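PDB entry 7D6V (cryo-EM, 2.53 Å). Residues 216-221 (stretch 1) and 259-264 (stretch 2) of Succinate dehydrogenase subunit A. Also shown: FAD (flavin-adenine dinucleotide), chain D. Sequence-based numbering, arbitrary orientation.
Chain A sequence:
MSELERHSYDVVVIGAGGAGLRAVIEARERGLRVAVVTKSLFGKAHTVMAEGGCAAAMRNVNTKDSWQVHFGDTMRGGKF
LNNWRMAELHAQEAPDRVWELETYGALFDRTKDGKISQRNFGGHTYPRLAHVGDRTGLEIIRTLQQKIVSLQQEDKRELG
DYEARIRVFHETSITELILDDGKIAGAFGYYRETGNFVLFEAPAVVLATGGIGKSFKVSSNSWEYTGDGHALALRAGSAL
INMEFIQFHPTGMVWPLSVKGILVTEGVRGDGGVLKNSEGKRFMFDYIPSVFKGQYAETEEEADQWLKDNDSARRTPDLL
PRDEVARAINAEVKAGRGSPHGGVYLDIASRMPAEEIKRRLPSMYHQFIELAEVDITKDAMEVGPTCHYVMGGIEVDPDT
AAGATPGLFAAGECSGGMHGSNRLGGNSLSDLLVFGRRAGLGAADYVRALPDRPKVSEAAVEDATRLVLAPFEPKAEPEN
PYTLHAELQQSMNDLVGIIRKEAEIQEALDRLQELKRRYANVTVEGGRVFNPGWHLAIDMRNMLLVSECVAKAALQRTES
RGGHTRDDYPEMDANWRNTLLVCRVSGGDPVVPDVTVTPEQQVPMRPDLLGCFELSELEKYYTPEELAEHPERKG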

# COMPACT_ATOMS: atom_id res chain seq x y z
N PHE A 216 3.70 -20.78 -12.27
CA PHE A 216 3.05 -21.76 -11.42
C PHE A 216 1.60 -21.37 -11.19
O PHE A 216 1.26 -20.19 -11.10
N LYS A 217 0.74 -22.39 -11.09
CA LYS A 217 -0.69 -22.14 -10.95
C LYS A 217 -1.01 -21.44 -9.63
O LYS A 217 -1.81 -20.50 -9.60
N VAL A 218 -0.40 -21.89 -8.54
CA VAL A 218 -0.61 -21.30 -7.22
C VAL A 218 0.68 -20.59 -6.82
O VAL A 218 1.73 -21.23 -6.71
N SER A 219 0.59 -19.29 -6.60
CA SER A 219 1.76 -18.49 -6.29
C SER A 219 1.32 -17.19 -5.63
O SER A 219 0.20 -16.73 -5.84
N SER A 220 2.22 -16.62 -4.83
CA SER A 220 1.98 -15.36 -4.16
C SER A 220 2.56 -14.17 -4.92
O SER A 220 2.57 -13.06 -4.40
N ASN A 221 3.04 -14.39 -6.14
CA ASN A 221 3.83 -13.40 -6.85
C ASN A 221 2.96 -12.52 -7.74
O ASN A 221 1.83 -12.86 -8.08
N VAL A 259 -8.34 -14.74 -2.74
CA VAL A 259 -7.18 -15.11 -1.93
C VAL A 259 -6.67 -16.44 -2.47
O VAL A 259 -7.11 -17.52 -2.05
N LYS A 260 -5.71 -16.38 -3.39
CA LYS A 260 -5.25 -17.58 -4.08
C LYS A 260 -3.75 -17.84 -3.92
O LYS A 260 -3.26 -18.86 -4.40
N GLY A 261 -3.02 -16.95 -3.26
CA GLY A 261 -1.62 -17.21 -3.01
C GLY A 261 -1.21 -16.71 -1.64
O GLY A 261 -0.02 -16.67 -1.32
N ILE A 262 -2.19 -16.32 -0.83
CA ILE A 262 -1.90 -15.86 0.52
C ILE A 262 -1.39 -17.02 1.35
O ILE A 262 -2.00 -18.09 1.40
N LEU A 263 -0.25 -16.81 2.01
CA LEU A 263 0.37 -17.86 2.80
C LEU A 263 -0.29 -17.95 4.17
O LEU A 263 -0.60 -16.93 4.79
N VAL A 264 -0.52 -19.17 4.63
CA VAL A 264 -1.06 -19.43 5.96
C VAL A 264 0.08 -19.99 6.81
O VAL A 264 0.67 -21.02 6.48

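What ties the side chain of Lys-260 to the first stretch? Its CA-to-CB bond points sideways, yet the extended chain (chi1 t, chi2 off-well at -146°, chi3 and chi4 t) carries the ammonium to the backbone of Lys-217, where NZ of Lys-260 donates a hydrogen bond to O of Lys-217 at 2.7 Å. Lys-217 is itself all-t and leaves sideways; its CG lies 3.8 Å from that same NZ of Lys-260, while its own amine is satisfied elsewhere in the structure.

Why does the backbone come so close at Gly-261? It has no side chain, and an ideal CB would point toward the first stretch, only 2.0 Å from Ser-219 O and 3.0 Å from Ser-220 CA. Without it, Gly-261 CA makes a CA-H...O contact of 3.4 Å with Ser-219 O.

How do the smaller side chains fill the contact? Val-218, chi1 t, sets CG1 3.4 Å from Lys-260 O. The backbone of Ser-220 sets its CB 3.2 Å from Gly-261 O and 3.9 Å from CD1 of Leu-263, whose m,p rotamer brings its end nearer; chi1 p leaves OG of Ser-220 farther from Gly-261 O than CB is, and that hydroxyl is hydrogen-bonded elsewhere in the structure.

Which side chains turn elsewhere? Ser-219, chi1 t, points away, and its OG accepts a weak 3.4 Å hydrogen bond from Asn-221 N. Asn-221, chi1 m, places ND2 3.3 Å from the flavin methyl C8M of FAD.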

# COMPACT_ATOMS: atom_id res chain seq x y z
CB PHE A 216 3.78 -21.90 -10.08
CG PHE A 216 5.09 -22.61 -10.18
CD1 PHE A 216 6.22 -21.93 -10.61
CD2 PHE A 216 5.20 -23.94 -9.85
CE1 PHE A 216 7.43 -22.58 -10.71
CE2 PHE A 216 6.41 -24.59 -9.95
CZ PHE A 216 7.52 -23.91 -10.38
CB LYS A 217 -1.47 -23.45 -11.07
CG LYS A 217 -2.97 -23.27 -11.10
CD LYS A 217 -3.67 -24.60 -11.27
CE LYS A 217 -5.17 -24.44 -11.28
NZ LYS A 217 -5.86 -25.72 -11.61
CB VAL A 218 -1.01 -22.35 -6.18
CG1 VAL A 218 -1.52 -21.68 -4.92
CG2 VAL A 218 -2.06 -23.28 -6.75
CB SER A 219 2.58 -18.18 -7.56
OG SER A 219 3.80 -17.55 -7.23
CB SER A 220 2.56 -15.39 -2.75
OG SER A 220 3.96 -15.61 -2.78
CB ASN A 221 4.92 -14.08 -7.67
CG ASN A 221 5.95 -14.79 -6.80
OD1 ASN A 221 6.84 -15.47 -7.30
ND2 ASN A 221 5.84 -14.61 -5.49
CB VAL A 259 -7.52 -15.19 -0.43
CG1 VAL A 259 -7.78 -13.80 0.11
CG2 VAL A 259 -8.77 -16.03 -0.19
CB LYS A 260 -5.59 -17.49 -5.57
CG LYS A 260 -5.71 -18.84 -6.26
CD LYS A 260 -5.23 -18.78 -7.69
CE LYS A 260 -4.97 -20.17 -8.24
NZ LYS A 260 -4.47 -20.12 -9.64
CB ILE A 262 -3.15 -15.22 1.14
CG1 ILE A 262 -3.79 -14.24 0.15
CG2 ILE A 262 -2.81 -14.53 2.44
CD1 ILE A 262 -3.02 -12.95 -0.01
CB LEU A 263 1.86 -17.59 2.96
CG LEU A 263 2.83 -18.11 1.90
CD1 LEU A 263 2.51 -17.55 0.52
CD2 LEU A 263 4.27 -17.78 2.27
CB VAL A 264 -2.24 -20.41 5.91
CG1 VAL A 264 -2.88 -20.53 7.28
CG2 VAL A 264 -3.26 -19.95 4.88
PA FAD D . 10.86 -6.39 -7.32
O1A FAD D . 10.90 -5.09 -6.62
O2A FAD D . 9.89 -7.42 -6.88
O5B FAD D . 10.53 -6.09 -8.85
C5B FAD D . 11.50 -6.05 -9.88
C4B FAD D . 11.23 -4.89 -10.81
O4B FAD D . 11.65 -5.20 -12.14
C3B FAD D . 9.77 -4.52 -10.93
O3B FAD D . 9.69 -3.10 -10.89
C2B FAD D . 9.37 -4.97 -12.32
O2B FAD D . 8.34 -4.18 -12.88
C1B FAD D . 10.66 -4.80 -13.07
N9A FAD D . 10.69 -5.65 -14.27
C8A FAD D . 10.56 -6.97 -14.31
N7A FAD D . 10.65 -7.42 -15.58
C5A FAD D . 10.84 -6.36 -16.37
C6A FAD D . 11.01 -6.12 -17.81
N6A FAD D . 11.00 -7.13 -18.69
N1A FAD D . 11.17 -4.86 -18.21
C2A FAD D . 11.20 -3.83 -17.36
N3A FAD D . 11.04 -3.98 -16.05
C4A FAD D . 10.87 -5.19 -15.50
N1 FAD D . 11.08 -11.05 1.76
C2 FAD D . 11.40 -10.78 3.04
O2 FAD D . 12.60 -10.70 3.34
N3 FAD D . 10.50 -10.60 4.00
C4 FAD D . 9.20 -10.68 3.76
O4 FAD D . 8.38 -10.51 4.67
C4X FAD D . 8.75 -10.98 2.39
N5 FAD D . 7.44 -11.07 2.08
C5X FAD D . 7.07 -11.34 0.82
C6 FAD D . 5.72 -11.42 0.52
C7 FAD D . 5.32 -11.70 -0.77
C7M FAD D . 3.86 -11.80 -1.12
C8 FAD D . 6.33 -11.90 -1.83
C8M FAD D . 5.90 -12.20 -3.24
C9 FAD D . 7.68 -11.81 -1.54
C9A FAD D . 8.08 -11.54 -0.24
N10 FAD D . 9.44 -11.45 0.06
C10 FAD D . 9.80 -11.16 1.38
C1' FAD D . 10.45 -11.62 -0.97
C2' FAD D . 11.01 -10.26 -1.38
O2' FAD D . 9.98 -9.28 -1.35
C3' FAD D . 11.59 -10.26 -2.78
O3' FAD D . 12.71 -11.12 -2.81
C4' FAD D . 12.03 -8.86 -3.18
O4' FAD D . 10.91 -7.98 -3.16
C5' FAD D . 12.65 -8.82 -4.56
O5' FAD D . 12.83 -7.45 -4.90
P FAD D . 13.48 -6.99 -6.28
O1P FAD D . 13.86 -5.56 -6.12
O2P FAD D . 14.53 -7.96 -6.69
O3P FAD D . 12.30 -7.10 -7.36